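Local coordinates for anthrone oxidase-like protein (Streptomyces ambofaciens, PDB 5F9P) that probably works as a monooxygenase that cleaves a carbon-carbon bond to open ring B in atypical angucycline biosynthesis, at residues 16-20 / 21-25; 36-40 / 41-45; 75-79 / 80-84. All coordinates share one frame; numbering follows the deposited sequence.

Leaving strand 10-17, the chain meets contact 1 first, the turn that starts helix 21-37. At the far end of the same helix, contact 2 closes the bend into strand 43-51, its centre about 25 Å from that of contact 1. Strands 10-17 and 43-51 both belong to the closed eight-stranded barrel. Contact 3 comes later, inside helix 76-88, which precedes barrel strand 92-105. Each is a local turn of the chain, so the three follow in series and none nests or crosses. Contacts 2 and 3 come within about 4 Å at their nearest atoms without touching, and contact 3 packs side chains on helix 21-37.

Contact 1. Residues 16-20 / 21-25; sequences FTTDT and PEKQG
The carboxylate of Asp19 presents the syn lone pair of OD1 to Lys23, making a salt bridge with OD1 3.0 Å from NZ, while a water donates to OD2 and accepts from the same NZ. Next to this pair is a helix N-cap: Thr20 is the last residue before helix 21-37, at the point where the chain leaves barrel strand 10-17. With chi1 at 75°, Thr20 OG1 sits between its own backbone N and carbonyl carbon, and from there it accepts from Lys23 N at 3.1 Å along a fairly straight bond. Thr20 O meanwhile takes Gln24 N in the first helical turn. Glu22 bends at chi2 (82°) and brings its carboxylate back beside the cap, where OE1 lies 3.4 Å from Thr20 OG1, a weak contact at most. The extended Lys23 chain slants across Thr18 and Thr20 on its way to Asp19. Outside the turn, Gln24 OE1 accepts from Gly56 N and ties the new helix to the start of strand 56-63. Thr18 OG1 hydrogen-bonds to Ile89 O, and the same oxygen rests against the lysine stem, 3.2 Å from Lys23 CB.

Contact 2. Residues 36-40 / 41-45; sequences DAATY and EGWMS
Trp43 holds CG anti to its backbone N (chi1 173°), which turns the indole back toward the end of the preceding helix and lays its six-membered ring against Ala38. Tyr40 takes a different rotamer, chi1 -45°, with CG anti to its carbonyl carbon and beside the backbone N, and the phenol slants past the tryptophan with Trp43 CB at its edge, near the ring plane. Ala38 CB stands almost squarely over the six-membered ring, 3.5 Å from its centroid, a close CH-pi contact. Ala38 O is also near the rim, 3.5 Å from Trp43 CZ3, and accepts from Arg227. The opposite face of the indole carries the backbone N of Ser45, and NE1 bonds to Ser46 OG, so both faces and the polar edge help to fix its rotation. Between the two aromatic residues the touch is at their stems, with Tyr40 CB 3.9 Å from Trp43 CB. Trp43 N reaches Tyr40 O at 3.1 Å, coming from above the carbonyl plane. A water donates to that oxygen at 2.7 Å and to Trp43 O as well, bridging the bend. Gly42, with its positive phi of 87°, sits third in the turn. This is a type II beta turn from Tyr40 to Trp43, joining the end of helix 21-37 to barrel strand 43-51, where Met44 and Ser45 at once form a classic beta bulge opposite Gln62.

Contact 3. Residues 75-79 / 80-84; sequences GEEFK and HRTLP
Backbone bonds between Glu76-Phe78 and His80-Leu83 set the geometry here. His80 N still reaches Glu76 O in the ordinary helical way, at 2.9 Å. Glu77 O then takes two donors from opposite faces of its carbonyl plane: Arg81 N at 2.7 Å, four residues on, and Thr82 N at 2.9 Å, five on. Phe78 O continues the longer spacing and receives Leu83 N at 3.1 Å. Pro84 has no N-H to give the turn before it, and packs its CD 3.4 Å from Lys79 O instead. The result is a wider pi-type turn and a kink within helix 76-88, which leads into barrel strand 92-105. The apolar contacts gather around Phe78. With its CG anti to the backbone N (chi1 -180°), the ring slants toward the C-terminal end of the helix and meets Leu83, whose CG lies over one face, off towards the rim, 4.1 Å from the ring centroid. Leu83 CD1 approaches Phe78 CE2 at 3.4 Å, while Arg167 of strand 155-167 touches both residues. A second CH-pi contact is between neighbours: Lys79 CB stands over the centre of the His80 imidazole, and Glu76 CG lies in plane at that ring's edge. Among the polar side chains, a water links Glu77 OE2 to Thr82 OG1. Glu77 OE2 and Arg81 NH1 also bond to His240, in the C-terminal tail, whose sequence looks like a remnant of an expression tag, so these bonds probably do not belong to the natural protein. Arg81 and Thr82 face helix 21-37, where they touch Lys33 and Ile34 respectively.

Contact 1. Residues 16-20 / 21-25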
loop_
_atom_site.group_PDB
_atom_site.type_symbol
_atom_site.label_atom_id
_atom_site.label_comp_id
_atom_site.label_asym_id
_atom_site.label_seq_id
_atom_site.Cartn_x
_atom_site.Cartn_y
_atom_site.Cartn_z
ATOM N N PHE A 16 -7.393 0.576 -5.934
ATOM C CA PHE A 16 -8.317 0.621 -7.054
ATOM C C PHE A 16 -7.866 -0.354 -8.148
ATOM O O PHE A 16 -6.685 -0.403 -8.496
ATOM C CB PHE A 16 -8.353 2.030 -7.636
ATOM C CG PHE A 16 -8.659 3.102 -6.625
ATOM C CD1 PHE A 16 -9.970 3.390 -6.281
ATOM C CD2 PHE A 16 -7.641 3.830 -6.035
ATOM C CE1 PHE A 16 -10.262 4.368 -5.353
ATOM C CE2 PHE A 16 -7.921 4.824 -5.116
ATOM C CZ PHE A 16 -9.238 5.094 -4.773
ATOM N N THR A 17 -8.805 -1.128 -8.677
ATOM C CA THR A 17 -8.537 -1.997 -9.820
ATOM C C THR A 17 -9.343 -1.482 -11.010
ATOM O O THR A 17 -10.419 -0.907 -10.841
ATOM C CB THR A 17 -8.924 -3.474 -9.535
ATOM O OG1 THR A 17 -10.332 -3.562 -9.271
ATOM C CG2 THR A 17 -8.168 -3.998 -8.332
ATOM N N THR A 18 -8.819 -1.664 -12.210
ATOM C CA THR A 18 -9.548 -1.278 -13.406
ATOM C C THR A 18 -9.183 -2.201 -14.572
ATOM O O THR A 18 -8.317 -3.058 -14.431
ATOM C CB THR A 18 -9.294 0.199 -13.761
ATOM O OG1 THR A 18 -10.241 0.623 -14.751
ATOM C CG2 THR A 18 -7.874 0.400 -14.266
ATOM N N ASP A 19 -9.831 -2.028 -15.724
ATOM C CA ASP A 19 -9.663 -3.000 -16.807
ATOM C C ASP A 19 -9.038 -2.489 -18.114
ATOM O O ASP A 19 -8.884 -3.262 -19.057
ATOM C CB ASP A 19 -10.986 -3.728 -17.096
ATOM C CG ASP A 19 -12.098 -2.784 -17.508
ATOM O OD1 ASP A 19 -11.854 -1.558 -17.618
ATOM O OD2 ASP A 19 -13.222 -3.275 -17.741
ATOM N N THR A 20 -8.679 -1.207 -18.178
ATOM C CA THR A 20 -7.950 -0.687 -19.333
ATOM C C THR A 20 -6.881 0.284 -18.877
ATOM O O THR A 20 -7.022 0.929 -17.834
ATOM C CB THR A 20 -8.865 0.049 -20.364
ATOM O OG1 THR A 20 -9.226 1.344 -19.865
ATOM C CG2 THR A 20 -10.120 -0.749 -20.663
ATOM N N PRO A 21 -5.803 0.400 -19.663
ATOM C CA PRO A 21 -4.741 1.348 -19.322
ATOM C C PRO A 21 -5.239 2.780 -19.411
ATOM O O PRO A 21 -4.662 3.637 -18.756
ATOM C CB PRO A 21 -3.666 1.084 -20.385
ATOM C CG PRO A 21 -4.395 0.438 -21.525
ATOM C CD PRO A 21 -5.530 -0.334 -20.915
ATOM N N GLU A 22 -6.291 3.032 -20.191
ATOM C CA GLU A 22 -6.845 4.383 -20.301
ATOM C C GLU A 22 -7.523 4.790 -18.997
ATOM O O GLU A 22 -7.387 5.927 -18.540
ATOM C CB GLU A 22 -7.849 4.490 -21.458
ATOM C CG GLU A 22 -7.218 4.431 -22.850
ATOM C CD GLU A 22 -6.933 3.007 -23.309
ATOM O OE1 GLU A 22 -7.342 2.046 -22.614
ATOM O OE2 GLU A 22 -6.301 2.855 -24.378
ATOM N N LYS A 23 -8.265 3.858 -18.405
ATOM C CA LYS A 23 -8.906 4.122 -17.133
ATOM C C LYS A 23 -7.871 4.244 -16.015
ATOM O O LYS A 23 -8.082 4.980 -15.055
ATOM C CB LYS A 23 -9.944 3.051 -16.802
ATOM C CG LYS A 23 -11.177 3.077 -17.710
ATOM C CD LYS A 23 -12.125 1.946 -17.336
ATOM C CE LYS A 23 -13.235 1.755 -18.346
ATOM N NZ LYS A 23 -13.976 0.510 -18.009
ATOM N N GLN A 24 -6.751 3.538 -16.141
ATOM C CA GLN A 24 -5.677 3.702 -15.169
ATOM C C GLN A 24 -5.101 5.113 -15.221
ATOM O O GLN A 24 -4.882 5.737 -14.188
ATOM C CB GLN A 24 -4.558 2.679 -15.355
ATOM C CG GLN A 24 -3.416 2.892 -14.356
ATOM C CD GLN A 24 -2.413 1.767 -14.360
ATOM O OE1 GLN A 24 -2.785 0.600 -14.435
ATOM N NE2 GLN A 24 -1.131 2.109 -14.273
ATOM N N GLY A 25 -4.839 5.613 -16.423
ATOM C CA GLY A 25 -4.323 6.966 -16.555
ATOM C C GLY A 25 -5.285 7.983 -15.960
ATOM O O GLY A 25 -4.876 8.974 -15.316
HETATM O O HOH W 1 -14.322 -1.203 -20.053
#

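Contact 2. Residues 36-40 / 41-45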
loop_
_atom_site.group_PDB
_atom_site.type_symbol
_atom_site.label_atom_id
_atom_site.label_comp_id
_atom_site.label_asym_id
_atom_site.label_seq_id
_atom_site.Cartn_x
_atom_site.Cartn_y
_atom_site.Cartn_z
ATOM N N ASP A 36 -3.225 17.115 -4.741
ATOM C CA ASP A 36 -2.680 18.452 -4.928
ATOM C C ASP A 36 -3.517 19.517 -4.230
ATOM O O ASP A 36 -2.995 20.552 -3.814
ATOM C CB ASP A 36 -2.525 18.759 -6.421
ATOM C CG ASP A 36 -1.430 17.932 -7.076
ATOM O OD1 ASP A 36 -0.610 17.326 -6.341
ATOM O OD2 ASP A 36 -1.370 17.905 -8.325
ATOM N N ALA A 37 -4.813 19.248 -4.084
ATOM C CA ALA A 37 -5.721 20.169 -3.398
ATOM C C ALA A 37 -5.904 19.846 -1.912
ATOM O O ALA A 37 -6.537 20.609 -1.193
ATOM C CB ALA A 37 -7.087 20.201 -4.105
ATOM N N ALA A 38 -5.332 18.733 -1.452
ATOM C CA ALA A 38 -5.537 18.269 -0.082
ATOM C C ALA A 38 -5.116 19.272 0.991
ATOM O O ALA A 38 -3.934 19.635 1.081
ATOM C CB ALA A 38 -4.819 16.937 0.142
ATOM N N THR A 39 -6.087 19.688 1.812
ATOM C CA THR A 39 -5.841 20.537 2.984
ATOM C C THR A 39 -6.619 20.049 4.228
ATOM O O THR A 39 -6.761 20.776 5.206
ATOM C CB THR A 39 -6.216 22.020 2.703
ATOM O OG1 THR A 39 -7.608 22.113 2.386
ATOM C CG2 THR A 39 -5.427 22.564 1.527
ATOM N N TYR A 40 -7.117 18.819 4.189
ATOM C CA TYR A 40 -7.884 18.267 5.304
ATOM C C TYR A 40 -7.129 18.344 6.609
ATOM O O TYR A 40 -5.938 18.023 6.675
ATOM C CB TYR A 40 -8.220 16.792 5.066
ATOM C CG TYR A 40 -8.719 16.496 3.682
ATOM C CD1 TYR A 40 -10.035 16.776 3.320
ATOM C CD2 TYR A 40 -7.880 15.934 2.735
ATOM C CE1 TYR A 40 -10.493 16.506 2.056
ATOM C CE2 TYR A 40 -8.331 15.651 1.472
ATOM C CZ TYR A 40 -9.633 15.941 1.134
ATOM O OH TYR A 40 -10.066 15.665 -0.140
ATOM N N GLU A 41 -7.831 18.736 7.666
ATOM C CA GLU A 41 -7.243 18.679 8.994
ATOM C C GLU A 41 -6.796 17.242 9.263
ATOM O O GLU A 41 -7.554 16.297 9.025
ATOM C CB GLU A 41 -8.251 19.139 10.056
ATOM C CG GLU A 41 -7.664 19.222 11.469
ATOM C CD GLU A 41 -8.675 19.718 12.505
ATOM O OE1 GLU A 41 -9.898 19.683 12.229
ATOM O OE2 GLU A 41 -8.239 20.145 13.600
ATOM N N GLY A 42 -5.561 17.079 9.735
ATOM C CA GLY A 42 -5.045 15.767 10.074
ATOM C C GLY A 42 -4.401 15.007 8.921
ATOM O O GLY A 42 -3.702 14.017 9.146
ATOM N N TRP A 43 -4.638 15.445 7.690
ATOM C CA TRP A 43 -4.030 14.783 6.532
ATOM C C TRP A 43 -2.530 15.051 6.512
ATOM O O TRP A 43 -2.095 16.201 6.564
ATOM C CB TRP A 43 -4.669 15.259 5.220
ATOM C CG TRP A 43 -3.942 14.731 4.003
ATOM C CD1 TRP A 43 -3.981 13.462 3.515
ATOM C CD2 TRP A 43 -3.050 15.462 3.156
ATOM N NE1 TRP A 43 -3.183 13.363 2.394
ATOM C CE2 TRP A 43 -2.599 14.577 2.157
ATOM C CE3 TRP A 43 -2.604 16.787 3.135
ATOM C CZ2 TRP A 43 -1.708 14.968 1.153
ATOM C CZ3 TRP A 43 -1.724 17.177 2.131
ATOM C CH2 TRP A 43 -1.285 16.272 1.161
HETATM N N MSE A 44 -1.731 13.996 6.463
HETATM C CA MSE A 44 -0.286 14.164 6.567
HETATM C C MSE A 44 0.441 14.005 5.234
HETATM O O MSE A 44 1.394 14.742 4.932
HETATM C CB MSE A 44 0.281 13.191 7.603
HETATM C CG MSE A 44 -0.312 13.382 8.992
HETATM SE SE MSE A 44 0.145 11.878 10.146
ATOM N N SER A 45 0.008 13.035 4.438
ATOM C CA SER A 45 0.651 12.807 3.150
ATOM C C SER A 45 -0.122 11.774 2.353
ATOM O O SER A 45 -0.890 10.986 2.921
ATOM C CB SER A 45 2.094 12.327 3.338
ATOM O OG SER A 45 2.136 10.942 3.687
HETATM O O HOH W 2 -3.406 18.776 6.237
#

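Contact 3. Residues 75-79 / 80-84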
loop_
_atom_site.group_PDB
_atom_site.type_symbol
_atom_site.label_atom_id
_atom_site.label_comp_id
_atom_site.label_asym_id
_atom_site.label_seq_id
_atom_site.Cartn_x
_atom_site.Cartn_y
_atom_site.Cartn_z
ATOM N N GLY A 75 -17.211 14.815 3.848
ATOM C CA GLY A 75 -17.186 15.940 2.920
ATOM C C GLY A 75 -18.014 15.692 1.670
ATOM O O GLY A 75 -18.151 14.551 1.230
ATOM N N GLU A 76 -18.559 16.762 1.097
ATOM C CA GLU A 76 -19.427 16.656 -0.075
ATOM C C GLU A 76 -18.716 16.300 -1.385
ATOM O O GLU A 76 -19.300 15.633 -2.237
ATOM C CB GLU A 76 -20.221 17.944 -0.281
ATOM C CG GLU A 76 -21.519 17.978 0.477
ATOM C CD GLU A 76 -21.413 18.792 1.733
ATOM O OE1 GLU A 76 -20.424 19.555 1.864
ATOM O OE2 GLU A 76 -22.317 18.672 2.589
ATOM N N GLU A 77 -17.483 16.773 -1.569
ATOM C CA GLU A 77 -16.744 16.419 -2.779
ATOM C C GLU A 77 -16.532 14.920 -2.799
ATOM O O GLU A 77 -16.792 14.258 -3.803
ATOM C CB GLU A 77 -15.382 17.125 -2.882
ATOM C CG GLU A 77 -14.612 16.668 -4.136
ATOM C CD GLU A 77 -13.153 17.104 -4.169
ATOM O OE1 GLU A 77 -12.681 17.684 -3.163
ATOM O OE2 GLU A 77 -12.486 16.862 -5.212
ATOM N N PHE A 78 -16.072 14.382 -1.675
ATOM C CA PHE A 78 -15.806 12.951 -1.584
ATOM C C PHE A 78 -17.048 12.132 -1.899
ATOM O O PHE A 78 -17.005 11.191 -2.694
ATOM C CB PHE A 78 -15.268 12.573 -0.202
ATOM C CG PHE A 78 -14.971 11.101 -0.055
ATOM C CD1 PHE A 78 -13.793 10.564 -0.555
ATOM C CD2 PHE A 78 -15.878 10.254 0.562
ATOM C CE1 PHE A 78 -13.521 9.222 -0.428
ATOM C CE2 PHE A 78 -15.606 8.903 0.690
ATOM C CZ PHE A 78 -14.425 8.390 0.197
ATOM N N LYS A 79 -18.160 12.489 -1.265
ATOM C CA LYS A 79 -19.392 11.726 -1.419
ATOM C C LYS A 79 -19.989 11.814 -2.827
ATOM O O LYS A 79 -20.434 10.812 -3.385
ATOM C CB LYS A 79 -20.431 12.181 -0.386
ATOM C CG LYS A 79 -19.999 11.951 1.062
ATOM C CD LYS A 79 -21.161 12.080 2.058
ATOM C CE LYS A 79 -21.838 13.449 2.000
ATOM N NZ LYS A 79 -22.843 13.618 3.093
ATOM N N HIS A 80 -20.002 13.018 -3.398
ATOM C CA HIS A 80 -20.785 13.267 -4.604
ATOM C C HIS A 80 -19.952 13.409 -5.872
ATOM O O HIS A 80 -20.476 13.287 -6.979
ATOM C CB HIS A 80 -21.675 14.487 -4.403
ATOM C CG HIS A 80 -22.533 14.387 -3.187
ATOM N ND1 HIS A 80 -23.538 13.453 -3.067
ATOM C CD2 HIS A 80 -22.511 15.071 -2.018
ATOM C CE1 HIS A 80 -24.111 13.575 -1.883
ATOM N NE2 HIS A 80 -23.505 14.550 -1.227
ATOM N N ARG A 81 -18.661 13.667 -5.719
ATOM C CA ARG A 81 -17.794 13.731 -6.886
ATOM C C ARG A 81 -16.836 12.555 -6.918
ATOM O O ARG A 81 -16.833 11.774 -7.859
ATOM C CB ARG A 81 -17.010 15.040 -6.932
ATOM C CG ARG A 81 -16.112 15.145 -8.178
ATOM C CD ARG A 81 -15.374 16.479 -8.250
ATOM N NE ARG A 81 -14.462 16.523 -9.392
ATOM C CZ ARG A 81 -13.884 17.629 -9.845
ATOM N NH1 ARG A 81 -14.119 18.790 -9.253
ATOM N NH2 ARG A 81 -13.064 17.573 -10.888
ATOM N N THR A 82 -16.039 12.419 -5.868
ATOM C CA THR A 82 -14.946 11.452 -5.858
ATOM C C THR A 82 -15.371 10.000 -6.022
ATOM O O THR A 82 -14.876 9.301 -6.923
ATOM C CB THR A 82 -14.114 11.598 -4.593
ATOM O OG1 THR A 82 -13.670 12.951 -4.512
ATOM C CG2 THR A 82 -12.891 10.681 -4.666
ATOM N N LEU A 83 -16.281 9.542 -5.159
ATOM C CA LEU A 83 -16.726 8.151 -5.201
ATOM C C LEU A 83 -17.410 7.771 -6.516
ATOM O O LEU A 83 -17.059 6.765 -7.128
ATOM C CB LEU A 83 -17.631 7.832 -4.010
ATOM C CG LEU A 83 -16.828 7.593 -2.744
ATOM C CD1 LEU A 83 -17.737 7.491 -1.529
ATOM C CD2 LEU A 83 -15.985 6.331 -2.923
ATOM N N PRO A 84 -18.393 8.571 -6.951
ATOM C CA PRO A 84 -19.071 8.298 -8.223
ATOM C C PRO A 84 -18.121 8.364 -9.438
ATOM O O PRO A 84 -18.221 7.523 -10.346
ATOM C CB PRO A 84 -20.129 9.402 -8.296
ATOM C CG PRO A 84 -20.332 9.827 -6.876
ATOM C CD PRO A 84 -18.993 9.706 -6.234
HETATM O O HOH W 3 -12.810 14.351 -6.674
#